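Local coordinates for protein DNA polymerase (Bacillus phage phi29, PDB 2PY5) that replicates viral DNA by protein-primed, strand-displacing synthesis with high processivity and fidelity, and carries a 3'-5' exonuclease activity, at residues L178-D186 and A377-M385; C22-M30 and K39-W50. The protein carries 2 engineered substitutions. All blocks are in the same frame, centred on the assembly; numbering follows the deposited sequence.

Contact 1: L178-D186 and A377-M385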
# COMPACT_ATOMS: atom_id res chain seq x y z
N LEU F 178 20.97 0.42 -2.03
CA LEU F 178 22.21 -0.01 -1.39
C LEU F 178 22.10 0.06 0.14
O LEU F 178 22.51 -0.88 0.86
CB LEU F 178 23.40 0.79 -1.91
CG LEU F 178 24.75 0.31 -1.37
CD1 LEU F 178 24.98 -1.14 -1.74
CD2 LEU F 178 25.86 1.17 -1.89
N ILE F 179 21.55 1.15 0.67
CA ILE F 179 21.33 1.27 2.10
C ILE F 179 20.44 0.13 2.61
O ILE F 179 20.74 -0.48 3.62
CB ILE F 179 20.72 2.65 2.48
CG1 ILE F 179 21.73 3.78 2.19
CG2 ILE F 179 20.32 2.69 3.92
CD1 ILE F 179 21.06 5.14 2.01
N GLN F 180 19.34 -0.14 1.90
CA GLN F 180 18.43 -1.23 2.26
C GLN F 180 19.15 -2.60 2.29
O GLN F 180 19.07 -3.33 3.27
CB GLN F 180 17.27 -1.24 1.29
CG GLN F 180 16.11 -2.13 1.68
CD GLN F 180 14.93 -1.88 0.80
OE1 GLN F 180 15.08 -1.57 -0.37
NE2 GLN F 180 13.74 -2.02 1.37
N PHE F 181 19.89 -2.89 1.24
CA PHE F 181 20.62 -4.15 1.14
C PHE F 181 21.68 -4.26 2.23
O PHE F 181 21.85 -5.33 2.85
CB PHE F 181 21.29 -4.30 -0.24
CG PHE F 181 20.32 -4.39 -1.40
CD1 PHE F 181 19.00 -4.79 -1.24
CD2 PHE F 181 20.76 -4.08 -2.68
CE1 PHE F 181 18.14 -4.86 -2.33
CE2 PHE F 181 19.90 -4.16 -3.77
CZ PHE F 181 18.60 -4.56 -3.59
N LYS F 182 22.36 -3.16 2.55
CA LYS F 182 23.37 -3.18 3.62
C LYS F 182 22.78 -3.47 5.01
O LYS F 182 23.48 -3.95 5.90
CB LYS F 182 24.16 -1.87 3.65
CG LYS F 182 25.18 -1.74 2.53
CD LYS F 182 25.88 -0.39 2.59
CE LYS F 182 27.06 -0.30 1.63
NZ LYS F 182 27.72 1.04 1.68
N GLN F 183 21.49 -3.17 5.19
CA GLN F 183 20.78 -3.48 6.42
C GLN F 183 20.39 -4.96 6.48
O GLN F 183 19.92 -5.41 7.52
CB GLN F 183 19.50 -2.65 6.55
CG GLN F 183 19.65 -1.15 6.50
CD GLN F 183 20.87 -0.67 7.19
OE1 GLN F 183 20.97 -0.76 8.42
NE2 GLN F 183 21.83 -0.12 6.41
N GLY F 184 20.54 -5.67 5.37
CA GLY F 184 20.18 -7.09 5.32
C GLY F 184 18.81 -7.31 4.71
O GLY F 184 18.31 -8.43 4.67
N LEU F 185 18.22 -6.22 4.23
CA LEU F 185 16.86 -6.25 3.71
C LEU F 185 16.91 -6.46 2.21
O LEU F 185 16.75 -5.53 1.42
CB LEU F 185 16.13 -4.94 4.08
CG LEU F 185 15.54 -4.75 5.50
CD1 LEU F 185 16.04 -5.73 6.55
CD2 LEU F 185 15.70 -3.32 5.97
N ASP F 186 17.18 -7.70 1.80
CA ASP F 186 17.49 -7.93 0.38
C ASP F 186 16.56 -8.91 -0.32
O ASP F 186 16.91 -9.43 -1.39
CB ASP F 186 18.94 -8.40 0.25
CG ASP F 186 19.20 -9.67 0.97
OD1 ASP F 186 20.41 -10.01 1.15
OD2 ASP F 186 18.24 -10.34 1.40
N ALA F 377 17.52 7.55 6.26
CA ALA F 377 17.30 6.29 5.59
C ALA F 377 17.02 5.11 6.53
O ALA F 377 16.04 4.40 6.36
CB ALA F 377 18.47 5.96 4.64
N ILE F 378 17.88 4.91 7.51
CA ILE F 378 17.72 3.76 8.40
C ILE F 378 16.41 3.86 9.22
O ILE F 378 15.75 2.85 9.50
CB ILE F 378 18.95 3.56 9.30
CG1 ILE F 378 20.11 3.07 8.43
CG2 ILE F 378 18.66 2.56 10.40
CD1 ILE F 378 21.42 3.01 9.16
N LYS F 379 16.04 5.09 9.59
CA LYS F 379 14.77 5.30 10.28
C LYS F 379 13.61 4.88 9.39
O LYS F 379 12.70 4.21 9.84
CB LYS F 379 14.58 6.76 10.68
CG LYS F 379 13.30 7.00 11.47
CD LYS F 379 13.18 8.42 11.93
CE LYS F 379 12.04 8.60 12.89
NZ LYS F 379 12.12 9.92 13.57
N GLN F 380 13.66 5.26 8.11
CA GLN F 380 12.58 4.89 7.18
C GLN F 380 12.49 3.39 7.02
O GLN F 380 11.40 2.84 6.84
CB GLN F 380 12.80 5.50 5.78
CG GLN F 380 12.96 7.00 5.74
CD GLN F 380 12.05 7.72 6.70
OE1 GLN F 380 10.83 7.56 6.64
NE2 GLN F 380 12.64 8.52 7.59
N LEU F 381 13.63 2.72 7.02
CA LEU F 381 13.65 1.29 6.85
C LEU F 381 13.08 0.59 8.07
O LEU F 381 12.41 -0.43 7.93
CB LEU F 381 15.05 0.79 6.55
CG LEU F 381 15.59 1.22 5.19
CD1 LEU F 381 17.05 0.81 5.11
CD2 LEU F 381 14.78 0.64 4.03
N ALA F 382 13.33 1.14 9.26
CA ALA F 382 12.74 0.59 10.49
C ALA F 382 11.22 0.71 10.46
O ALA F 382 10.50 -0.21 10.83
CB ALA F 382 13.32 1.29 11.71
N LYS F 383 10.72 1.86 10.00
CA LYS F 383 9.29 2.06 9.83
C LYS F 383 8.73 1.05 8.83
O LYS F 383 7.68 0.45 9.03
CB LYS F 383 9.02 3.48 9.35
CG LYS F 383 9.38 4.52 10.41
CD LYS F 383 9.52 5.91 9.82
CE LYS F 383 8.23 6.43 9.29
NZ LYS F 383 8.45 7.79 8.68
N LEU F 384 9.47 0.85 7.74
CA LEU F 384 9.05 -0.09 6.73
C LEU F 384 8.97 -1.51 7.29
O LEU F 384 8.01 -2.24 7.02
CB LEU F 384 10.01 -0.02 5.53
CG LEU F 384 9.56 -0.60 4.21
CD1 LEU F 384 8.26 0.03 3.68
CD2 LEU F 384 10.69 -0.38 3.21
N MET F 385 9.93 -1.91 8.11
CA MET F 385 9.89 -3.24 8.72
C MET F 385 8.67 -3.40 9.64
O MET F 385 7.98 -4.42 9.62
CB MET F 385 11.18 -3.50 9.51
CG MET F 385 12.40 -3.77 8.63
SD MET F 385 12.30 -5.32 7.74
CE MET F 385 12.58 -6.52 9.05

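Contact 2: C22-M30 and K39-W50. With EDO (1,2-ethanediol), chain P.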
# COMPACT_ATOMS: atom_id res chain seq x y z
N CYS F 22 4.92 5.59 -29.49
CA CYS F 22 5.33 5.34 -28.12
C CYS F 22 6.61 4.53 -28.10
O CYS F 22 6.65 3.38 -28.56
CB CYS F 22 4.21 4.59 -27.42
SG CYS F 22 4.55 4.11 -25.74
N ARG F 23 7.66 5.14 -27.56
CA ARG F 23 8.97 4.52 -27.54
C ARG F 23 9.88 5.15 -26.49
O ARG F 23 9.66 6.26 -26.05
CB ARG F 23 9.62 4.64 -28.92
CG ARG F 23 9.70 6.03 -29.43
CD ARG F 23 10.21 6.12 -30.89
NE ARG F 23 9.71 7.38 -31.44
CZ ARG F 23 10.20 8.59 -31.17
NH1 ARG F 23 11.28 8.77 -30.42
NH2 ARG F 23 9.60 9.65 -31.67
N VAL F 24 10.90 4.41 -26.11
CA VAL F 24 11.96 4.92 -25.23
C VAL F 24 12.82 5.94 -26.00
O VAL F 24 13.27 5.65 -27.12
CB VAL F 24 12.84 3.74 -24.73
CG1 VAL F 24 14.09 4.23 -24.00
CG2 VAL F 24 12.01 2.83 -23.83
N TRP F 25 13.00 7.13 -25.43
CA TRP F 25 13.95 8.10 -25.99
C TRP F 25 15.22 8.25 -25.16
O TRP F 25 16.19 8.82 -25.62
CB TRP F 25 13.30 9.47 -26.27
CG TRP F 25 12.81 10.24 -25.06
CD1 TRP F 25 11.54 10.28 -24.60
CD2 TRP F 25 13.58 11.11 -24.22
NE1 TRP F 25 11.45 11.13 -23.53
CE2 TRP F 25 12.69 11.65 -23.26
CE3 TRP F 25 14.93 11.50 -24.19
CZ2 TRP F 25 13.11 12.53 -22.26
CZ3 TRP F 25 15.34 12.40 -23.19
CH2 TRP F 25 14.43 12.90 -22.25
N ALA F 26 15.20 7.73 -23.93
CA ALA F 26 16.40 7.67 -23.10
C ALA F 26 16.36 6.49 -22.15
O ALA F 26 15.29 6.10 -21.70
CB ALA F 26 16.58 8.96 -22.31
N TYR F 27 17.53 5.91 -21.89
CA TYR F 27 17.70 4.94 -20.82
C TYR F 27 18.87 5.36 -19.95
O TYR F 27 19.76 6.09 -20.39
CB TYR F 27 17.97 3.53 -21.37
CG TYR F 27 19.37 3.34 -21.96
CD1 TYR F 27 20.48 3.09 -21.14
CD2 TYR F 27 19.59 3.43 -23.33
CE1 TYR F 27 21.77 2.92 -21.69
CE2 TYR F 27 20.86 3.25 -23.87
CZ TYR F 27 21.95 3.00 -23.03
OH TYR F 27 23.22 2.83 -23.56
N GLY F 28 18.87 4.87 -18.72
CA GLY F 28 20.01 5.00 -17.84
C GLY F 28 20.13 3.72 -17.04
O GLY F 28 19.11 3.12 -16.66
N TYR F 29 21.36 3.30 -16.79
CA TYR F 29 21.67 2.29 -15.77
C TYR F 29 22.82 2.72 -14.90
O TYR F 29 23.69 3.42 -15.34
CB TYR F 29 21.92 0.90 -16.38
CG TYR F 29 23.17 0.74 -17.24
CD1 TYR F 29 24.45 0.66 -16.65
CD2 TYR F 29 23.07 0.64 -18.61
CE1 TYR F 29 25.59 0.50 -17.42
CE2 TYR F 29 24.21 0.48 -19.40
CZ TYR F 29 25.47 0.40 -18.79
OH TYR F 29 26.61 0.25 -19.55
N MET F 30 22.80 2.28 -13.64
CA MET F 30 23.83 2.63 -12.67
C MET F 30 24.03 1.45 -11.71
O MET F 30 23.07 0.96 -11.14
CB MET F 30 23.45 3.90 -11.89
CG MET F 30 24.46 4.27 -10.82
SD MET F 30 24.17 5.86 -10.01
CE MET F 30 24.75 6.99 -11.25
N LYS F 39 25.64 4.45 -17.38
CA LYS F 39 25.53 4.87 -18.77
C LYS F 39 24.13 5.37 -19.06
O LYS F 39 23.13 4.80 -18.61
CB LYS F 39 25.89 3.72 -19.70
CG LYS F 39 25.93 4.17 -21.18
CD LYS F 39 26.70 3.23 -22.09
CE LYS F 39 26.61 3.70 -23.56
NZ LYS F 39 27.44 4.93 -23.86
N ILE F 40 24.07 6.47 -19.81
CA ILE F 40 22.81 7.00 -20.32
C ILE F 40 22.91 7.09 -21.84
O ILE F 40 23.91 7.56 -22.39
CB ILE F 40 22.53 8.39 -19.71
CG1 ILE F 40 22.22 8.22 -18.21
CG2 ILE F 40 21.37 9.09 -20.42
CD1 ILE F 40 22.37 9.49 -17.42
N GLY F 41 21.86 6.62 -22.52
CA GLY F 41 21.82 6.59 -23.98
C GLY F 41 20.42 6.81 -24.51
O GLY F 41 19.47 6.94 -23.73
N ASN F 42 20.28 6.82 -25.83
CA ASN F 42 19.01 7.17 -26.46
C ASN F 42 18.43 6.06 -27.33
O ASN F 42 17.60 6.31 -28.19
CB ASN F 42 19.14 8.49 -27.24
CG ASN F 42 19.95 8.34 -28.52
OD1 ASN F 42 20.54 7.29 -28.79
ND2 ASN F 42 19.98 9.41 -29.35
N SER F 43 18.85 4.82 -27.07
CA SER F 43 18.41 3.66 -27.87
C SER F 43 18.03 2.47 -27.00
O SER F 43 18.86 1.97 -26.27
CB SER F 43 19.55 3.24 -28.80
OG SER F 43 19.30 2.00 -29.42
N LEU F 44 16.77 2.04 -27.07
CA LEU F 44 16.35 0.82 -26.38
C LEU F 44 17.10 -0.39 -26.91
O LEU F 44 17.45 -1.28 -26.13
CB LEU F 44 14.83 0.59 -26.50
CG LEU F 44 14.26 -0.60 -25.73
CD1 LEU F 44 14.65 -0.54 -24.23
CD2 LEU F 44 12.75 -0.69 -25.84
N ASP F 45 17.36 -0.44 -28.21
CA ASP F 45 18.13 -1.54 -28.77
C ASP F 45 19.49 -1.66 -28.09
O ASP F 45 19.92 -2.74 -27.75
CB ASP F 45 18.37 -1.34 -30.27
CG ASP F 45 17.16 -1.67 -31.14
OD1 ASP F 45 16.24 -2.37 -30.67
OD2 ASP F 45 17.17 -1.28 -32.34
N GLU F 46 20.15 -0.52 -27.90
CA GLU F 46 21.44 -0.49 -27.23
C GLU F 46 21.31 -0.98 -25.79
O GLU F 46 22.13 -1.79 -25.33
CB GLU F 46 21.97 0.93 -27.25
CG GLU F 46 23.37 1.05 -26.74
CD GLU F 46 23.90 2.44 -26.96
OE1 GLU F 46 23.64 3.31 -26.11
OE2 GLU F 46 24.56 2.66 -28.01
N PHE F 47 20.29 -0.48 -25.09
CA PHE F 47 20.05 -0.87 -23.69
C PHE F 47 19.84 -2.38 -23.59
O PHE F 47 20.44 -3.06 -22.75
CB PHE F 47 18.83 -0.15 -23.13
CG PHE F 47 18.49 -0.57 -21.71
CD1 PHE F 47 19.27 -0.08 -20.65
CD2 PHE F 47 17.43 -1.41 -21.42
CE1 PHE F 47 19.00 -0.47 -19.33
CE2 PHE F 47 17.15 -1.79 -20.10
CZ PHE F 47 17.95 -1.30 -19.06
N MET F 48 18.96 -2.89 -24.44
CA MET F 48 18.59 -4.31 -24.36
C MET F 48 19.76 -5.24 -24.74
O MET F 48 19.89 -6.34 -24.20
CB MET F 48 17.35 -4.60 -25.22
CG MET F 48 16.11 -3.96 -24.67
SD MET F 48 15.68 -4.46 -22.98
CE MET F 48 15.43 -6.24 -23.16
N ALA F 49 20.61 -4.82 -25.68
CA ALA F 49 21.82 -5.59 -25.96
C ALA F 49 22.66 -5.75 -24.68
O ALA F 49 23.16 -6.83 -24.41
CB ALA F 49 22.65 -4.93 -27.09
N TRP F 50 22.76 -4.68 -23.91
CA TRP F 50 23.46 -4.69 -22.63
C TRP F 50 22.74 -5.62 -21.63
O TRP F 50 23.39 -6.46 -20.97
CB TRP F 50 23.58 -3.25 -22.09
CG TRP F 50 24.09 -3.19 -20.68
CD1 TRP F 50 25.39 -3.27 -20.27
CD2 TRP F 50 23.31 -3.03 -19.48
NE1 TRP F 50 25.46 -3.18 -18.90
CE2 TRP F 50 24.21 -3.02 -18.39
CE3 TRP F 50 21.93 -2.87 -19.23
CZ2 TRP F 50 23.78 -2.89 -17.08
CZ3 TRP F 50 21.51 -2.74 -17.91
CH2 TRP F 50 22.44 -2.73 -16.85
C1 EDO P . 20.63 0.58 -32.29
O1 EDO P . 21.23 1.41 -31.29
C2 EDO P . 19.29 1.16 -32.73
O2 EDO P . 18.66 0.30 -33.70
O HOH W 1 14.55 3.56 -28.46

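Contact 1: L178-D186 and A377-M385
L381 fits against the end of helix 160-182 and the loop after it, touching I179, Q180, Q183 and L185. Its CB meets CD2 of L185 at 4.2 Å. With CG anti to the carbonyl carbon (chi1 -68°), CD1 is sent toward Q183 and CD2 toward Q180. CD1 lies 3.5 Å from CG of Q183 and also packs on CA of Q180 and CG2 of I179. CD2 rests on the extended Q180 chain, touching CG at 3.9 Å and the amide NE2. That NE2 also touches CD2 of L384, and its hydrogen bond goes to the backbone O of K125.

A bend at chi2 (-37°) folds the Q183 amide back toward its own helix. NE2 donates to O of I179 at 3.0 Å, nearly within the plane of the amide. The same oxygen takes the backbone N of Q183 on the opposite face of its carbonyl plane. This grip helps fix the amide beside the end of I378. CD1 of I179 meets CB of A377 at 3.8 Å, and CD1 of L185 meets SD of M385 at 3.9 Å.

The axes of 178-182 and 377-385 cross at -63°, and G184 closes the first helix with a Schellman motif. This is a van der Waals interface, without crossing hydrogen bonds, between the exonuclease and polymerisation regions. Helix 376-387 bears the nucleotide-site residues K379 and K383, and L384, which probably positions the templating nucleotide.

Contact 2: C22-M30 and K39-W50
V24 packs on L44 where the strand of a beta hairpin, 24-31 with 38-41, runs beside the start of helix 44-54. Its CG2 meets CD2 of L44, and a water joins its O to N of L44. W25 and A26 form a classic beta bulge opposite E14, a residue essential for exonucleolysis. O of W25 receives a CA-H...O contact from N42.

Y27 pairs with G41 through two backbone hydrogen bonds. Its CG sits between the backbone N and the carbonyl carbon (chi1 73°), which places the ring between G41 of the neighbouring strand and F47 of the helix. CA of G41 makes a CH-pi contact over one face and CB of F47 over the other, each 3.9 Å from the ring centroid. The hydroxyl donates to OE1 of E46 at 2.6 Å, on the anti side of a carboxylate turned 87° from the ring. S43 N-caps the helix, its OG accepting from N of E46 at 3.1 Å. That OG also bonds to ethanediol, probably a crystallisation additive, whose O2 donates to OD2 of D45.

G28 sits opposite I40 in a non-hydrogen-bonded pair, with CA 3.2 Å from O of K39. Y29 and K39 exchange two backbone hydrogen bonds. The Y29 ring stacks face-to-face on the six-membered ring of W50, with centroids 3.8 Å apart and planes at 0°. CB of K39 covers the opposite face, 3.5 Å from CZ of Y29.

From the N terminus, the chain first makes contact 2, a short-range closure. Only eight residues separate 22-30 from 39-50, and they complete the hairpin at one edge of the exonuclease sheet, where 38-41 is the outermost strand within the chain. Helix 160-182 then spans the gap to contact 1: its earlier residues E162, Y163 and I166 touch the hairpin strands, and its end supplies 178-182. Contact 1 closes a loop of 190 residues when the chain returns at 377-385. The two loops lie in series, neither nesting nor crossing. The centres of contact 1 and contact 2 are about 29 Å apart. Contact 2 is internal to the exonuclease region, whereas contact 1 ties that region to the polymerisation region.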